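Local coordinates for protein metallocarboxypeptidase (Trypanosoma cruzi, PDB 3DWC) that probably acts as a metal-dependent M32-family carboxypeptidase that releases C-terminal amino acids with broad specificity, except proline, at residues M434-V437 with R438-G442; P489-Y492 with R493-L496; E99-V102 with E103-T106. All coordinates share one frame; numbering follows the deposited sequence.

Contact 1: M434-V437 with R438-G442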
loop_
_atom_site.group_PDB
_atom_site.type_symbol
_atom_site.label_atom_id
_atom_site.label_comp_id
_atom_site.label_asym_id
_atom_site.label_seq_id
_atom_site.Cartn_x
_atom_site.Cartn_y
_atom_site.Cartn_z
ATOM N N MET B 434 31.262 -16.655 -2.853
ATOM C CA MET B 434 32.149 -16.388 -1.711
ATOM C C MET B 434 33.513 -16.988 -1.924
ATOM O O MET B 434 34.498 -16.333 -1.595
ATOM C CB MET B 434 31.559 -16.880 -0.368
ATOM C CG MET B 434 32.417 -16.549 0.854
ATOM S SD MET B 434 32.848 -14.778 1.022
ATOM C CE MET B 434 31.417 -14.233 2.025
ATOM N N SER B 435 33.605 -18.179 -2.529
ATOM C CA SER B 435 34.926 -18.727 -2.853
ATOM C C SER B 435 35.723 -17.800 -3.722
ATOM O O SER B 435 36.860 -17.611 -3.478
ATOM C CB SER B 435 34.864 -20.093 -3.588
ATOM O OG SER B 435 34.371 -21.038 -2.681
ATOM N N CYS B 436 35.111 -17.318 -4.800
ATOM C CA CYS B 436 35.696 -16.327 -5.681
ATOM C C CYS B 436 36.085 -15.028 -4.976
ATOM O O CYS B 436 37.202 -14.497 -5.145
ATOM C CB CYS B 436 34.696 -16.005 -6.810
ATOM S SG CYS B 436 35.320 -14.755 -7.927
ATOM N N VAL B 437 35.155 -14.474 -4.220
ATOM C CA VAL B 437 35.431 -13.261 -3.467
ATOM C C VAL B 437 36.652 -13.448 -2.556
ATOM O O VAL B 437 37.479 -12.558 -2.484
ATOM C CB VAL B 437 34.175 -12.745 -2.717
ATOM C CG1 VAL B 437 34.552 -11.684 -1.703
ATOM C CG2 VAL B 437 33.149 -12.152 -3.719
ATOM N N ARG B 438 36.799 -14.598 -1.902
ATOM C CA ARG B 438 37.911 -14.808 -0.953
ATOM C C ARG B 438 39.235 -15.005 -1.721
ATOM O O ARG B 438 40.296 -14.533 -1.311
ATOM C CB ARG B 438 37.645 -16.019 -0.041
ATOM C CG ARG B 438 36.722 -15.734 1.140
ATOM C CD ARG B 438 36.188 -17.036 1.793
ATOM N NE ARG B 438 35.375 -16.698 2.965
ATOM C CZ ARG B 438 35.872 -16.200 4.089
ATOM N NH1 ARG B 438 35.062 -15.888 5.066
ATOM N NH2 ARG B 438 37.173 -16.020 4.230
ATOM N N ARG B 439 39.132 -15.661 -2.871
ATOM C CA ARG B 439 40.231 -15.777 -3.812
ATOM C C ARG B 439 40.718 -14.420 -4.279
ATOM O O ARG B 439 41.908 -14.141 -4.344
ATOM C CB ARG B 439 39.733 -16.529 -5.054
ATOM C CG ARG B 439 40.473 -17.755 -5.375
ATOM C CD ARG B 439 40.452 -18.012 -6.851
ATOM N NE ARG B 439 39.107 -18.315 -7.315
ATOM C CZ ARG B 439 38.412 -17.610 -8.207
ATOM N NH1 ARG B 439 38.910 -16.503 -8.779
ATOM N NH2 ARG B 439 37.201 -18.044 -8.545
ATOM N N GLU B 440 39.775 -13.568 -4.653
ATOM C CA GLU B 440 40.157 -12.245 -5.176
ATOM C C GLU B 440 40.636 -11.245 -4.133
ATOM O O GLU B 440 41.625 -10.538 -4.315
ATOM C CB GLU B 440 38.976 -11.651 -5.920
ATOM C CG GLU B 440 38.719 -12.364 -7.221
ATOM C CD GLU B 440 37.560 -11.776 -8.006
ATOM O OE1 GLU B 440 37.028 -10.695 -7.650
ATOM O OE2 GLU B 440 37.189 -12.404 -9.003
ATOM N N LEU B 441 39.894 -11.137 -3.051
ATOM C CA LEU B 441 40.191 -10.149 -2.007
ATOM C C LEU B 441 41.208 -10.681 -0.976
ATOM O O LEU B 441 41.888 -9.904 -0.323
ATOM C CB LEU B 441 38.879 -9.818 -1.284
ATOM C CG LEU B 441 38.079 -8.540 -1.525
ATOM C CD1 LEU B 441 38.353 -7.798 -2.813
ATOM C CD2 LEU B 441 36.624 -8.722 -1.233
ATOM N N GLY B 442 41.255 -12.003 -0.796
ATOM C CA GLY B 442 42.137 -12.612 0.185
ATOM C C GLY B 442 41.337 -13.073 1.397
ATOM O O GLY B 442 40.426 -12.422 1.843
#
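Met434 and Arg438, one helical turn apart near the C-terminal end of helix 421-441, cross at a slant, with Met434 CG at the edge of the Arg438 guanidinium, 3.6 Å from NE. Met434 SD reaches the same nitrogen because the methionine chain bends back after CG (chi2 54°, chi3 90°), while the arginine runs extended from CG to NE and carries its charge past the thioether. The guanidinium ends on Glu443 and Asp447, both in salt bridges.

On another side of the helix, Cys436 faces Glu440: its SG, anti to the backbone N (chi1 179°), lies 3.2 Å from Glu440 OE2. That carboxylate is bridged to Lys461 and Lys465 of helix 456-467. Arg439 folds back at chi3 and lays one guanidinium face over Cys436 CA, with NH2 3.7 Å from Cys436 CB.

Val437 and Leu441 lie side by side and point the same way, touching through Val437 CG1 and Leu441 CD2 at 3.6 Å. Underneath, Leu441 N donates to Val437 O at 2.9 Å, one of four successive i to i+4 bonds. Gly442, with positive phi, then leaves the helix and serves as N-cap of helix 443-451.

Chemically, Val437-Leu441 is apolar, whereas the two sulfur side chains lie against the charged ends of Arg438 and Glu440; those charges are paired with residues of the two following helices.

Contact 2: P489-Y492 with R493-L496. With SO4 (sulfate ion), chain V.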
loop_
_atom_site.group_PDB
_atom_site.type_symbol
_atom_site.label_atom_id
_atom_site.label_comp_id
_atom_site.label_asym_id
_atom_site.label_seq_id
_atom_site.Cartn_x
_atom_site.Cartn_y
_atom_site.Cartn_z
ATOM N N PRO B 489 28.751 -27.669 -7.724
ATOM C CA PRO B 489 28.464 -27.943 -6.306
ATOM C C PRO B 489 29.661 -28.254 -5.405
ATOM O O PRO B 489 29.469 -28.403 -4.208
ATOM C CB PRO B 489 27.508 -29.151 -6.365
ATOM C CG PRO B 489 27.753 -29.774 -7.602
ATOM C CD PRO B 489 28.187 -28.716 -8.581
ATOM N N GLU B 490 30.867 -28.372 -5.953
ATOM C CA GLU B 490 32.027 -28.680 -5.120
ATOM C C GLU B 490 32.338 -27.583 -4.114
ATOM O O GLU B 490 32.808 -27.872 -3.037
ATOM C CB GLU B 490 33.270 -28.982 -5.968
ATOM C CG GLU B 490 33.119 -30.171 -6.898
ATOM C CD GLU B 490 32.667 -31.456 -6.212
ATOM O OE1 GLU B 490 33.245 -31.838 -5.160
ATOM O OE2 GLU B 490 31.728 -32.083 -6.766
ATOM N N HIS B 491 32.073 -26.325 -4.470
ATOM C CA HIS B 491 32.221 -25.227 -3.526
ATOM C C HIS B 491 31.321 -25.346 -2.283
ATOM O O HIS B 491 31.766 -25.078 -1.166
ATOM C CB HIS B 491 32.015 -23.877 -4.231
ATOM C CG HIS B 491 32.873 -23.695 -5.440
ATOM N ND1 HIS B 491 34.226 -23.441 -5.363
ATOM C CD2 HIS B 491 32.584 -23.784 -6.758
ATOM C CE1 HIS B 491 34.721 -23.343 -6.580
ATOM N NE2 HIS B 491 33.748 -23.561 -7.446
ATOM N N TYR B 492 30.082 -25.807 -2.479
ATOM C CA TYR B 492 29.114 -25.954 -1.373
ATOM C C TYR B 492 29.598 -27.082 -0.483
ATOM O O TYR B 492 29.604 -26.957 0.715
ATOM C CB TYR B 492 27.739 -26.274 -1.982
ATOM C CG TYR B 492 26.528 -26.323 -1.077
ATOM C CD1 TYR B 492 26.357 -25.438 0.000
ATOM C CD2 TYR B 492 25.505 -27.204 -1.352
ATOM C CE1 TYR B 492 25.206 -25.462 0.768
ATOM C CE2 TYR B 492 24.350 -27.238 -0.565
ATOM C CZ TYR B 492 24.212 -26.371 0.478
ATOM O OH TYR B 492 23.057 -26.439 1.225
ATOM N N ARG B 493 30.025 -28.187 -1.083
ATOM C CA ARG B 493 30.608 -29.296 -0.328
ATOM C C ARG B 493 31.801 -28.857 0.556
ATOM O O ARG B 493 31.865 -29.201 1.716
ATOM C CB ARG B 493 31.066 -30.407 -1.316
ATOM C CG ARG B 493 31.673 -31.615 -0.655
ATOM C CD ARG B 493 32.191 -32.680 -1.654
ATOM N NE ARG B 493 32.652 -33.838 -0.909
ATOM C CZ ARG B 493 32.942 -35.043 -1.400
ATOM N NH1 ARG B 493 32.873 -35.325 -2.692
ATOM N NH2 ARG B 493 33.324 -35.982 -0.557
ATOM N N ARG B 494 32.772 -28.161 -0.032
ATOM C CA ARG B 494 33.942 -27.686 0.711
ATOM C C ARG B 494 33.584 -26.705 1.793
ATOM O O ARG B 494 34.205 -26.728 2.847
ATOM C CB ARG B 494 34.944 -26.972 -0.202
ATOM C CG ARG B 494 36.089 -27.769 -0.566
ATOM C CD ARG B 494 36.015 -28.211 -1.896
ATOM N NE ARG B 494 36.170 -27.131 -2.869
ATOM C CZ ARG B 494 36.551 -27.343 -4.121
ATOM N NH1 ARG B 494 36.866 -28.572 -4.508
ATOM N NH2 ARG B 494 36.641 -26.329 -4.980
ATOM N N HIS B 495 32.630 -25.823 1.519
ATOM C CA HIS B 495 32.058 -24.901 2.555
ATOM C C HIS B 495 31.462 -25.667 3.741
ATOM O O HIS B 495 31.760 -25.374 4.905
ATOM C CB HIS B 495 30.946 -24.036 1.958
ATOM C CG HIS B 495 30.110 -23.320 2.993
ATOM N ND1 HIS B 495 30.611 -22.277 3.745
ATOM C CD2 HIS B 495 28.817 -23.468 3.374
ATOM C CE1 HIS B 495 29.688 -21.848 4.576
ATOM N NE2 HIS B 495 28.582 -22.559 4.381
ATOM N N LEU B 496 30.594 -26.640 3.443
ATOM C CA LEU B 496 29.979 -27.436 4.514
ATOM C C LEU B 496 30.971 -28.284 5.314
ATOM O O LEU B 496 30.883 -28.340 6.520
ATOM C CB LEU B 496 28.788 -28.287 3.981
ATOM C CG LEU B 496 27.554 -27.521 3.434
ATOM C CD1 LEU B 496 26.606 -28.447 2.748
ATOM C CD2 LEU B 496 26.804 -26.653 4.508
HETATM S S SO4 V . 36.402 -28.577 -8.064
HETATM O O1 SO4 V . 37.846 -28.680 -8.299
HETATM O O2 SO4 V . 35.668 -29.123 -9.217
HETATM O O3 SO4 V . 36.068 -29.428 -6.920
HETATM O O4 SO4 V . 36.070 -27.166 -7.783
HETATM O O HOH W 1 36.417 -23.629 -2.869
#
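Tyr492 and Leu496 form an apolar i to i+4 contact in the first turns of the C-terminal helix 490-501, with a polar side on which Arg494 binds a sulfate ion beside Glu490 and His491. Leu496 CD1 sits over one face of the Tyr492 ring, 3.9 Å from its centroid and 14° off the normal, a CH-pi contact displaced toward the rim. The phenol reaches there because CG stands anti to the backbone N (chi1 -173°). Leu496 N also donates to Tyr492 O at 2.9 Å.

On the polar side Arg494 bends at chi2 and chi3 so that its guanidinium folds back toward Glu490. There NH2 donates to sulfate O4 at 3.0 Å and NH1, weakly, to O3; Asn488 also holds this ion, which probably came from the crystallisation liquor. The His491 ring stands almost perpendicular to the guanidinium (88°), with ND1 3.8 Å from Arg494 NH2, and one water bridges these two nitrogens weakly. His491 NE2 bonds to Glu485.

Tyr492 and His491 pack on helix 421-441, the former on Ala427 and Met428, the latter on Gln432 and Ser435. Pro489, Arg493 and Leu496 rest on helix 168-196, so this turn touches both helices.

Contact 3: E99-V102 with E103-T106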
loop_
_atom_site.group_PDB
_atom_site.type_symbol
_atom_site.label_atom_id
_atom_site.label_comp_id
_atom_site.label_asym_id
_atom_site.label_seq_id
_atom_site.Cartn_x
_atom_site.Cartn_y
_atom_site.Cartn_z
ATOM N N GLU B 99 -6.129 -20.408 -21.907
ATOM C CA GLU B 99 -6.876 -19.768 -20.819
ATOM C C GLU B 99 -7.774 -20.756 -20.091
ATOM O O GLU B 99 -8.025 -20.614 -18.895
ATOM C CB GLU B 99 -7.693 -18.586 -21.347
ATOM C CG GLU B 99 -6.837 -17.513 -22.029
ATOM C CD GLU B 99 -7.580 -16.220 -22.286
ATOM O OE1 GLU B 99 -6.903 -15.175 -22.396
ATOM O OE2 GLU B 99 -8.829 -16.241 -22.387
ATOM N N GLU B 100 -8.234 -21.761 -20.832
ATOM C CA GLU B 100 -9.015 -22.877 -20.295
ATOM C C GLU B 100 -8.210 -23.638 -19.237
ATOM O O GLU B 100 -8.705 -23.917 -18.150
ATOM C CB GLU B 100 -9.458 -23.794 -21.453
ATOM C CG GLU B 100 -10.210 -25.065 -21.058
ATOM C CD GLU B 100 -9.287 -26.159 -20.523
ATOM O OE1 GLU B 100 -9.648 -26.792 -19.503
ATOM O OE2 GLU B 100 -8.201 -26.372 -21.113
ATOM N N PHE B 101 -6.961 -23.957 -19.559
ATOM C CA PHE B 101 -6.056 -24.569 -18.584
ATOM C C PHE B 101 -5.828 -23.647 -17.393
ATOM O O PHE B 101 -5.919 -24.072 -16.253
ATOM C CB PHE B 101 -4.712 -24.897 -19.226
ATOM C CG PHE B 101 -3.773 -25.591 -18.305
ATOM C CD1 PHE B 101 -3.688 -26.969 -18.297
ATOM C CD2 PHE B 101 -2.984 -24.869 -17.423
ATOM C CE1 PHE B 101 -2.822 -27.616 -17.439
ATOM C CE2 PHE B 101 -2.127 -25.516 -16.556
ATOM C CZ PHE B 101 -2.048 -26.893 -16.571
ATOM N N VAL B 102 -5.531 -22.382 -17.684
ATOM C CA VAL B 102 -5.257 -21.383 -16.652
ATOM C C VAL B 102 -6.374 -21.283 -15.604
ATOM O O VAL B 102 -6.096 -21.374 -14.417
ATOM C CB VAL B 102 -4.944 -19.990 -17.287
ATOM C CG1 VAL B 102 -5.016 -18.867 -16.257
ATOM C CG2 VAL B 102 -3.583 -20.013 -17.943
ATOM N N GLU B 103 -7.626 -21.113 -16.046
ATOM C CA GLU B 103 -8.768 -21.027 -15.118
ATOM C C GLU B 103 -8.968 -22.316 -14.336
ATOM O O GLU B 103 -9.284 -22.282 -13.147
ATOM C CB GLU B 103 -10.069 -20.642 -15.847
ATOM C CG GLU B 103 -10.514 -19.196 -15.592
ATOM C CD GLU B 103 -11.153 -19.009 -14.207
ATOM O OE1 GLU B 103 -10.458 -18.537 -13.279
ATOM O OE2 GLU B 103 -12.349 -19.339 -14.044
ATOM N N ARG B 104 -8.772 -23.447 -15.005
ATOM C CA ARG B 104 -8.824 -24.752 -14.343
ATOM C C ARG B 104 -7.751 -24.899 -13.256
ATOM O O ARG B 104 -8.021 -25.425 -12.167
ATOM C CB ARG B 104 -8.640 -25.864 -15.370
ATOM C CG ARG B 104 -9.048 -27.242 -14.855
ATOM C CD ARG B 104 -8.266 -28.364 -15.530
ATOM N NE ARG B 104 -8.053 -28.159 -16.964
ATOM C CZ ARG B 104 -7.438 -29.037 -17.754
ATOM N NH1 ARG B 104 -6.987 -30.186 -17.255
ATOM N NH2 ARG B 104 -7.288 -28.783 -19.055
ATOM N N LYS B 105 -6.529 -24.454 -13.559
ATOM C CA LYS B 105 -5.445 -24.538 -12.584
ATOM C C LYS B 105 -5.822 -23.695 -11.386
ATOM O O LYS B 105 -5.780 -24.169 -10.255
ATOM C CB LYS B 105 -4.110 -24.060 -13.169
ATOM C CG LYS B 105 -2.977 -24.054 -12.132
ATOM C CD LYS B 105 -1.596 -23.892 -12.746
ATOM C CE LYS B 105 -0.503 -24.051 -11.664
ATOM N NZ LYS B 105 0.846 -23.700 -12.190
ATOM N N THR B 106 -6.214 -22.453 -11.662
ATOM C CA THR B 106 -6.597 -21.477 -10.636
ATOM C C THR B 106 -7.677 -21.980 -9.685
ATOM O O THR B 106 -7.582 -21.768 -8.474
ATOM C CB THR B 106 -7.099 -20.182 -11.295
ATOM O OG1 THR B 106 -6.078 -19.671 -12.161
ATOM C CG2 THR B 106 -7.467 -19.133 -10.243
#
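Glu100 and Arg104 make an i to i+4 salt bridge in the opening turns of helix 99-122. Arg104 NH2 donates to the syn lone pair of Glu100 OE1 at 3.1 Å, from a position where that oxygen is 25° out of the guanidinium plane. Weak bonds from NE to OE1 and from NH2 to OE2, both 3.3 Å, make the grip two-pronged, and the two flat groups are turned 36° apart. The glutamate chain reaches its partner by bending at chi2 (-77°). Arg104 NH1 has a second carboxylate in Glu141.

Among the hydrogen bonds, Val102 O accepts twice: from Thr106 N at 3.0 Å and from Thr106 OG1 at 2.8 Å. This second bond ties the threonine side chain back to its own helix; the hydroxyl comes from above the carbonyl plane.

Packing centres on Phe101. Its CD1 lies over one face of the Arg104 guanidinium, 4.1 Å from NH2, while its CE2 meets the aliphatic CD of Lys105 at 4.2 Å.

Phe101 turns inward onto Leu138, Glu141, Glu142 and Leu145 of helix 125-147. Arg104 and Lys105 reach Glu141 and Glu142 of that helix through salt bridges, and Glu99 bonds to His54 of helix 39-57.

From the N terminus, contact 3 comes first, then contact 1, then contact 2. Each joins adjacent turns of one helix, so none closes a long loop, and the three follow in series without nesting or crossing. Contact 3 belongs to helix 99-122 and its seam with helix 125-147, across the chain's centre from the other two; its centre is about 47 Å from that of contact 1 and about 41 Å from that of contact 2. Contacts 1 and 2, distant in sequence, have centres about 14 Å apart and touch: Ser435 OG packs 3.6 Å from His491 ND1, where the C-terminal helix 490-501 lies against helix 421-441.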